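Local coordinates for protein hypothetical bacterial 6-phosphogluconolactonase (Bacteroides fragilis, PDB 3SCY) that is of unproven function but is probably a seven-bladed beta-propeller lactonase that hydrolyses 6-phosphogluconolactone, at residues 45-57 and 66-80. Sequence-based numbering, arbitrary orientation. Where two conformers were deposited one is given.
Sequences SDAEVANPSYLIP and SVNEFSKDQAAVSAF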
ATOM      1  N   SER A  45       0.255  -5.372  21.252  1.00 25.47           N
ATOM      2  CA  SER A  45      -1.146  -5.135  21.558  1.00 24.93           C
ATOM      3  C   SER A  45      -1.991  -5.482  20.357  1.00 26.19           C
ATOM      4  O   SER A  45      -1.486  -5.994  19.366  1.00 25.71           O
ATOM      5  CB  SER A  45      -1.355  -3.663  21.950  1.00 26.71           C
ATOM      6  OG  SER A  45      -2.639  -3.422  22.497  1.00 30.90           O
ATOM      7  N   ASP A  46      -3.273  -5.217  20.455  1.00 25.97           N
ATOM      8  CA  ASP A  46      -4.195  -5.410  19.353  1.00 26.03           C
ATOM      9  C   ASP A  46      -5.364  -4.484  19.520  1.00 30.76           C
ATOM     10  O   ASP A  46      -5.567  -3.939  20.603  1.00 32.69           O
ATOM     11  CB  ASP A  46      -4.653  -6.877  19.228  1.00 27.93           C
ATOM     12  CG  ASP A  46      -5.349  -7.415  20.454  1.00 40.46           C
ATOM     13  OD1 ASP A  46      -6.453  -6.920  20.771  1.00 42.49           O
ATOM     14  OD2 ASP A  46      -4.807  -8.357  21.078  1.00 42.22           O
ATOM     15  N   ALA A  47      -6.102  -4.264  18.444  1.00 25.63           N
ATOM     16  CA  ALA A  47      -7.277  -3.405  18.460  1.00 24.47           C
ATOM     17  C   ALA A  47      -8.403  -4.094  17.725  1.00 26.79           C
ATOM     18  O   ALA A  47      -8.195  -4.602  16.616  1.00 24.83           O
ATOM     19  CB  ALA A  47      -6.967  -2.050  17.819  1.00 24.51           C
ATOM     20  N   GLU A  48      -9.581  -4.149  18.354  1.00 24.77           N
ATOM     21  CA  GLU A  48     -10.780  -4.709  17.744  1.00 26.24           C
ATOM     22  C   GLU A  48     -11.300  -3.693  16.739  1.00 28.48           C
ATOM     23  O   GLU A  48     -11.724  -2.591  17.109  1.00 29.56           O
ATOM     24  CB  GLU A  48     -11.834  -5.070  18.791  1.00 29.98           C
ATOM     25  CG  GLU A  48     -11.465  -6.340  19.529  1.00 41.05           C
ATOM     26  CD  GLU A  48     -12.596  -7.208  20.039  1.00 57.90           C
ATOM     27  OE1 GLU A  48     -13.752  -7.038  19.585  1.00 63.71           O
ATOM     28  OE2 GLU A  48     -12.312  -8.090  20.878  1.00 43.18           O
ATOM     29  N   VAL A  49     -11.182  -4.055  15.459  1.00 23.54           N
ATOM     30  CA  VAL A  49     -11.537  -3.232  14.290  0.50 22.23           C
ATOM     31  C   VAL A  49     -12.001  -4.165  13.185  1.00 25.93           C
ATOM     32  O   VAL A  49     -11.325  -5.145  12.947  1.00 25.73           O
ATOM     33  CB  VAL A  49     -10.343  -2.369  13.769  0.50 25.27           C
ATOM     34  CG1 VAL A  49     -10.845  -1.225  12.895  0.50 24.28           C
ATOM     35  CG2 VAL A  49      -9.454  -1.844  14.889  0.50 24.88           C
ATOM     36  N   ALA A  50     -13.097  -3.851  12.496  1.00 25.86           N
ATOM     37  CA  ALA A  50     -13.584  -4.717  11.427  1.00 25.53           C
ATOM     38  C   ALA A  50     -12.881  -4.470  10.103  1.00 24.55           C
ATOM     39  O   ALA A  50     -12.739  -3.324   9.683  1.00 22.42           O
ATOM     40  CB  ALA A  50     -15.071  -4.521  11.269  1.00 27.59           C
ATOM     41  N   ASN A  51     -12.395  -5.572   9.464  1.00 22.15           N
ATOM     42  CA  ASN A  51     -11.699  -5.584   8.173  1.00 20.12           C
ATOM     43  C   ASN A  51     -10.746  -4.382   7.968  1.00 21.51           C
ATOM     44  O   ASN A  51     -10.863  -3.657   6.968  1.00 18.54           O
ATOM     45  CB  ASN A  51     -12.670  -5.670   7.008  1.00 22.44           C
ATOM     46  CG  ASN A  51     -13.273  -7.032   6.871  1.00 30.22           C
ATOM     47  OD1 ASN A  51     -12.727  -8.022   7.347  1.00 26.86           O
ATOM     48  ND2 ASN A  51     -14.502  -7.068   6.391  1.00 32.26           N
ATOM     49  N   PRO A  52      -9.764  -4.197   8.874  1.00 18.52           N
ATOM     50  CA  PRO A  52      -8.760  -3.138   8.664  1.00 17.40           C
ATOM     51  C   PRO A  52      -7.684  -3.636   7.673  1.00 19.01           C
ATOM     52  O   PRO A  52      -6.539  -3.931   8.051  1.00 17.82           O
ATOM     53  CB  PRO A  52      -8.214  -2.923  10.074  1.00 19.91           C
ATOM     54  CG  PRO A  52      -8.273  -4.285  10.705  1.00 23.84           C
ATOM     55  CD  PRO A  52      -9.478  -4.979  10.106  1.00 20.67           C
ATOM     56  N   SER A  53      -8.096  -3.819   6.396  1.00 16.16           N
ATOM     57  CA  SER A  53      -7.213  -4.463   5.414  1.00 15.32           C
ATOM     58  C   SER A  53      -6.056  -3.582   4.926  1.00 18.37           C
ATOM     59  O   SER A  53      -5.120  -4.080   4.290  1.00 18.04           O
ATOM     60  CB  SER A  53      -8.009  -4.972   4.232  1.00 19.07           C
ATOM     61  OG  SER A  53      -8.545  -3.855   3.553  1.00 17.59           O
ATOM     62  N   TYR A  54      -6.131  -2.296   5.205  1.00 16.54           N
ATOM     63  CA  TYR A  54      -5.064  -1.367   4.895  1.00 15.31           C
ATOM     64  C   TYR A  54      -5.071  -0.311   5.964  1.00 15.98           C
ATOM     65  O   TYR A  54      -6.135   0.124   6.416  1.00 17.13           O
ATOM     66  CB  TYR A  54      -5.197  -0.741   3.471  1.00 16.43           C
ATOM     67  CG  TYR A  54      -3.842  -0.452   2.867  1.00 18.73           C
ATOM     68  CD1 TYR A  54      -3.134  -1.450   2.197  1.00 21.52           C
ATOM     69  CD2 TYR A  54      -3.207   0.773   3.078  1.00 20.00           C
ATOM     70  CE1 TYR A  54      -1.824  -1.246   1.768  1.00 25.68           C
ATOM     71  CE2 TYR A  54      -1.897   0.994   2.627  1.00 20.00           C
ATOM     72  CZ  TYR A  54      -1.217  -0.024   1.975  1.00 25.06           C
ATOM     73  OH  TYR A  54       0.082   0.136   1.527  1.00 30.03           O
ATOM     74  N   LEU A  55      -3.894   0.102   6.362  1.00 13.10           N
ATOM     75  CA  LEU A  55      -3.752   1.127   7.378  1.00 14.11           C
ATOM     76  C   LEU A  55      -2.459   1.887   7.158  1.00 17.24           C
ATOM     77  O   LEU A  55      -1.536   1.416   6.488  1.00 16.38           O
ATOM     78  CB  LEU A  55      -3.794   0.517   8.806  1.00 16.59           C
ATOM     79  CG  LEU A  55      -2.877  -0.682   9.104  1.00 21.27           C
ATOM     80  CD1 LEU A  55      -1.459  -0.246   9.365  1.00 24.32           C
ATOM     81  CD2 LEU A  55      -3.339  -1.398  10.355  1.00 23.51           C
ATOM     82  N   ILE A  56      -2.407   3.063   7.763  1.00 15.02           N
ATOM     83  CA  ILE A  56      -1.228   3.912   7.692  1.00 14.53           C
ATOM     84  C   ILE A  56      -1.023   4.641   8.966  1.00 16.64           C
ATOM     85  O   ILE A  56      -1.977   5.102   9.581  1.00 17.00           O
ATOM     86  CB  ILE A  56      -1.343   4.948   6.502  1.00 17.64           C
ATOM     87  CG1 ILE A  56      -2.585   5.856   6.593  1.00 18.10           C
ATOM     88  CG2 ILE A  56      -1.152   4.284   5.121  1.00 18.52           C
ATOM     89  CD1 ILE A  56      -2.423   7.122   5.730  1.00 22.42           C
ATOM     90  N   PRO A  57       0.243   4.852   9.346  1.00 15.28           N
ATOM     91  CA  PRO A  57       0.502   5.762  10.462  1.00 15.83           C
ATOM     92  C   PRO A  57       0.570   7.200   9.950  1.00 18.80           C
ATOM     93  O   PRO A  57       0.888   7.415   8.762  1.00 19.80           O
ATOM     94  CB  PRO A  57       1.883   5.327  10.953  1.00 17.73           C
ATOM     95  CG  PRO A  57       2.572   4.804   9.679  1.00 21.41           C
ATOM     96  CD  PRO A  57       1.490   4.313   8.740  1.00 17.23           C
ATOM     97  N   SER A  66      -7.133   3.519   9.466  1.00 14.81           N
ATOM     98  CA  SER A  66      -7.350   2.261   8.773  0.50 14.73           C
ATOM     99  C   SER A  66      -8.616   2.302   7.976  1.00 18.90           C
ATOM    100  O   SER A  66      -9.564   2.980   8.352  1.00 19.83           O
ATOM    101  CB  SER A  66      -7.402   1.097   9.764  0.50 16.59           C
ATOM    102  OG  SER A  66      -8.682   0.924  10.354  0.50 15.58           O
ATOM    103  N   VAL A  67      -8.662   1.511   6.909  1.00 17.19           N
ATOM    104  CA  VAL A  67      -9.923   1.355   6.212  1.00 17.38           C
ATOM    105  C   VAL A  67     -10.740   0.370   7.056  1.00 19.62           C
ATOM    106  O   VAL A  67     -10.195  -0.287   7.968  1.00 20.39           O
ATOM    107  CB  VAL A  67      -9.774   0.834   4.765  1.00 19.88           C
ATOM    108  CG1 VAL A  67      -8.941   1.783   3.914  1.00 20.01           C
ATOM    109  CG2 VAL A  67      -9.213  -0.604   4.735  1.00 19.13           C
ATOM    110  N   ASN A  68     -12.048   0.284   6.764  1.00 19.44           N
ATOM    111  CA  ASN A  68     -12.958  -0.765   7.244  1.00 19.11           C
ATOM    112  C   ASN A  68     -13.538  -1.278   5.944  1.00 20.85           C
ATOM    113  O   ASN A  68     -14.432  -0.634   5.381  1.00 20.40           O
ATOM    114  CB  ASN A  68     -13.996  -0.238   8.249  1.00 18.98           C
ATOM    115  CG  ASN A  68     -13.342   0.354   9.475  1.00 30.54           C
ATOM    116  OD1 ASN A  68     -12.841  -0.361  10.350  1.00 29.87           O
ATOM    117  ND2 ASN A  68     -13.269   1.674   9.539  1.00 25.89           N
ATOM    118  N   GLU A  69     -12.953  -2.352   5.401  1.00 19.46           N
ATOM    119  CA  GLU A  69     -13.292  -2.806   4.060  1.00 19.82           C
ATOM    120  C   GLU A  69     -14.553  -3.653   4.032  1.00 25.29           C
ATOM    121  O   GLU A  69     -14.521  -4.856   4.280  1.00 25.45           O
ATOM    122  CB  GLU A  69     -12.109  -3.519   3.396  1.00 20.24           C
ATOM    123  CG  GLU A  69     -12.335  -3.716   1.907  1.00 23.21           C
ATOM    124  CD  GLU A  69     -11.350  -4.617   1.195  1.00 26.72           C
ATOM    125  OE1 GLU A  69     -10.279  -4.917   1.767  1.00 22.30           O
ATOM    126  OE2 GLU A  69     -11.632  -4.981   0.032  1.00 27.10           O
ATOM    127  N   PHE A  70     -15.659  -2.980   3.709  1.00 24.47           N
ATOM    128  CA  PHE A  70     -16.985  -3.556   3.589  1.00 26.31           C
ATOM    129  C   PHE A  70     -17.615  -3.141   2.287  1.00 34.25           C
ATOM    130  O   PHE A  70     -17.371  -2.023   1.814  1.00 29.72           O
ATOM    131  CB  PHE A  70     -17.859  -3.133   4.772  1.00 28.05           C
ATOM    132  CG  PHE A  70     -17.448  -3.874   6.011  1.00 29.80           C
ATOM    133  CD1 PHE A  70     -17.877  -5.179   6.233  1.00 35.15           C
ATOM    134  CD2 PHE A  70     -16.599  -3.287   6.941  1.00 32.74           C
ATOM    135  CE1 PHE A  70     -17.485  -5.873   7.376  1.00 38.02           C
ATOM    136  CE2 PHE A  70     -16.174  -3.995   8.060  1.00 36.87           C
ATOM    137  CZ  PHE A  70     -16.636  -5.279   8.281  1.00 37.21           C
ATOM    138  N   SER A  71     -18.421  -4.078   1.715  1.00 37.35           N
ATOM    139  CA  SER A  71     -19.088  -4.018   0.409  1.00 40.29           C
ATOM    140  C   SER A  71     -20.330  -3.136   0.394  1.00 46.37           C
ATOM    141  O   SER A  71     -20.789  -2.778  -0.691  1.00 48.06           O
ATOM    142  CB  SER A  71     -19.473  -5.424  -0.050  1.00 46.90           C
ATOM    143  OG  SER A  71     -18.324  -6.244  -0.192  1.00 61.78           O
ATOM    144  N   LYS A  72     -20.895  -2.829   1.568  1.00 42.27           N
ATOM    145  CA  LYS A  72     -22.092  -2.000   1.659  1.00 43.10           C
ATOM    146  C   LYS A  72     -21.848  -0.796   2.587  1.00 45.10           C
ATOM    147  O   LYS A  72     -20.734  -0.271   2.612  1.00 42.53           O
ATOM    148  CB  LYS A  72     -23.316  -2.834   2.099  1.00 47.64           C
ATOM    149  N   ASP A  73     -22.899  -0.362   3.338  1.00 41.69           N
ATOM    150  CA  ASP A  73     -22.970   0.808   4.225  1.00 40.67           C
ATOM    151  C   ASP A  73     -21.953   0.849   5.378  1.00 41.39           C
ATOM    152  O   ASP A  73     -21.794   1.908   5.982  1.00 41.29           O
ATOM    153  CB  ASP A  73     -24.385   0.912   4.820  1.00 44.66           C
ATOM    154  N   GLN A  74     -21.269  -0.268   5.693  1.00 34.20           N
ATOM    155  CA  GLN A  74     -20.285  -0.299   6.776  1.00 31.97           C
ATOM    156  C   GLN A  74     -18.909   0.199   6.289  1.00 31.96           C
ATOM    157  O   GLN A  74     -17.972   0.263   7.086  1.00 30.14           O
ATOM    158  CB  GLN A  74     -20.146  -1.719   7.349  1.00 33.75           C
ATOM    159  CG  GLN A  74     -21.379  -2.259   8.078  1.00 43.54           C
ATOM    160  CD  GLN A  74     -21.176  -3.712   8.457  1.00 65.71           C
ATOM    161  OE1 GLN A  74     -21.099  -4.612   7.601  1.00 57.63           O
ATOM    162  NE2 GLN A  74     -21.065  -3.971   9.753  1.00 61.10           N
ATOM    163  N   ALA A  75     -18.768   0.505   4.983  1.00 27.14           N
ATOM    164  CA  ALA A  75     -17.482   0.982   4.424  1.00 24.86           C
ATOM    165  C   ALA A  75     -17.072   2.288   5.098  1.00 25.22           C
ATOM    166  O   ALA A  75     -17.842   3.251   5.123  1.00 23.34           O
ATOM    167  CB  ALA A  75     -17.590   1.164   2.921  1.00 26.09           C
ATOM    168  N   ALA A  76     -15.864   2.313   5.691  1.00 20.23           N
ATOM    169  CA  ALA A  76     -15.474   3.447   6.491  1.00 19.35           C
ATOM    170  C   ALA A  76     -13.966   3.551   6.668  1.00 20.76           C
ATOM    171  O   ALA A  76     -13.210   2.723   6.148  1.00 20.88           O
ATOM    172  CB  ALA A  76     -16.126   3.316   7.878  1.00 21.43           C
ATOM    173  N   VAL A  77     -13.548   4.600   7.397  1.00 19.42           N
ATOM    174  CA  VAL A  77     -12.171   4.806   7.845  1.00 18.19           C
ATOM    175  C   VAL A  77     -12.211   5.024   9.336  1.00 22.19           C
ATOM    176  O   VAL A  77     -13.084   5.753   9.819  1.00 22.91           O
ATOM    177  CB  VAL A  77     -11.445   5.954   7.116  1.00 21.68           C
ATOM    178  CG1 VAL A  77     -10.045   6.188   7.700  1.00 22.22           C
ATOM    179  CG2 VAL A  77     -11.351   5.639   5.633  1.00 21.84           C
ATOM    180  N   SER A  78     -11.280   4.398  10.065  1.00 19.38           N
ATOM    181  CA  SER A  78     -11.167   4.560  11.509  1.00 18.49           C
ATOM    182  C   SER A  78      -9.896   5.322  11.814  1.00 20.25           C
ATOM    183  O   SER A  78      -8.873   5.052  11.178  1.00 18.36           O
ATOM    184  CB  SER A  78     -11.121   3.192  12.188  1.00 21.04           C
ATOM    185  OG  SER A  78     -12.304   2.452  11.932  1.00 24.42           O
ATOM    186  N   ALA A  79      -9.952   6.236  12.780  1.00 19.12           N
ATOM    187  CA  ALA A  79      -8.813   7.020  13.231  1.00 18.65           C
ATOM    188  C   ALA A  79      -8.480   6.638  14.646  1.00 20.17           C
ATOM    189  O   ALA A  79      -9.383   6.577  15.493  1.00 20.41           O
ATOM    190  CB  ALA A  79      -9.148   8.503  13.161  1.00 19.24           C
ATOM    191  N   PHE A  80      -7.198   6.421  14.929  1.00 17.94           N
ATOM    192  CA  PHE A  80      -6.728   6.010  16.246  1.00 18.20           C
ATOM    193  C   PHE A  80      -5.591   6.860  16.748  1.00 21.43           C
ATOM    194  O   PHE A  80      -4.734   7.254  15.949  1.00 20.00           O
ATOM    195  CB  PHE A  80      -6.167   4.570  16.179  1.00 19.10           C
ATOM    196  CG  PHE A  80      -7.086   3.504  15.648  1.00 20.15           C
ATOM    197  CD1 PHE A  80      -7.206   3.289  14.280  1.00 20.05           C
ATOM    198  CD2 PHE A  80      -7.811   2.691  16.521  1.00 21.90           C
ATOM    199  CE1 PHE A  80      -8.040   2.301  13.783  1.00 21.67           C
ATOM    200  CE2 PHE A  80      -8.667   1.713  16.022  1.00 24.08           C
ATOM    201  CZ  PHE A  80      -8.785   1.538  14.658  1.00 21.64           C
TER
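The forked end of V49 pushes into a hollow bounded by the F80 ring, the N68 side chain, S66 OG and S78 OG. CG1 stands anti to the backbone N (chi1 -161°) and lies at the rim of the ring, while CG2 comes to 3.5 Å from F80 CZ; a beta-branched residue suits this spot because it sets two methyls against the same end of the ring, CG1 also reaching toward the N68 side chain. Next along, A50 is small enough for its CB to sit at the edge of F70, 3.4 Å from CE2. N51 lays its ND2 over one face of the same ring, toward the rim and hydrogen-bonded to E69 O (3.1 Å), the amide and ring planes 34° apart. Q74 lies over the opposite face.

In this beta-propeller, 45-57 carries the chain from the outer strand 41-48 of one blade to strand 55-57, the first of the next, which pairs with 63-68. There the small S66 lets L55 close in, CB to CB 3.8 Å, and V67 N donates a hydrogen bond to Y54 O (2.9 Å). P52, centre of an inverse gamma turn, sets its CA 3.3 Å from V67 O, in a CA-H...O contact. Beyond it the V67 CG2 methyl packs against S53 OG, and that hydroxyl donates to E69 OE1 (2.7 Å). E69 suits the place because its extended chain reaches both S53 and Y21 OH, two hydroxyls gripping one carboxylate oxygen.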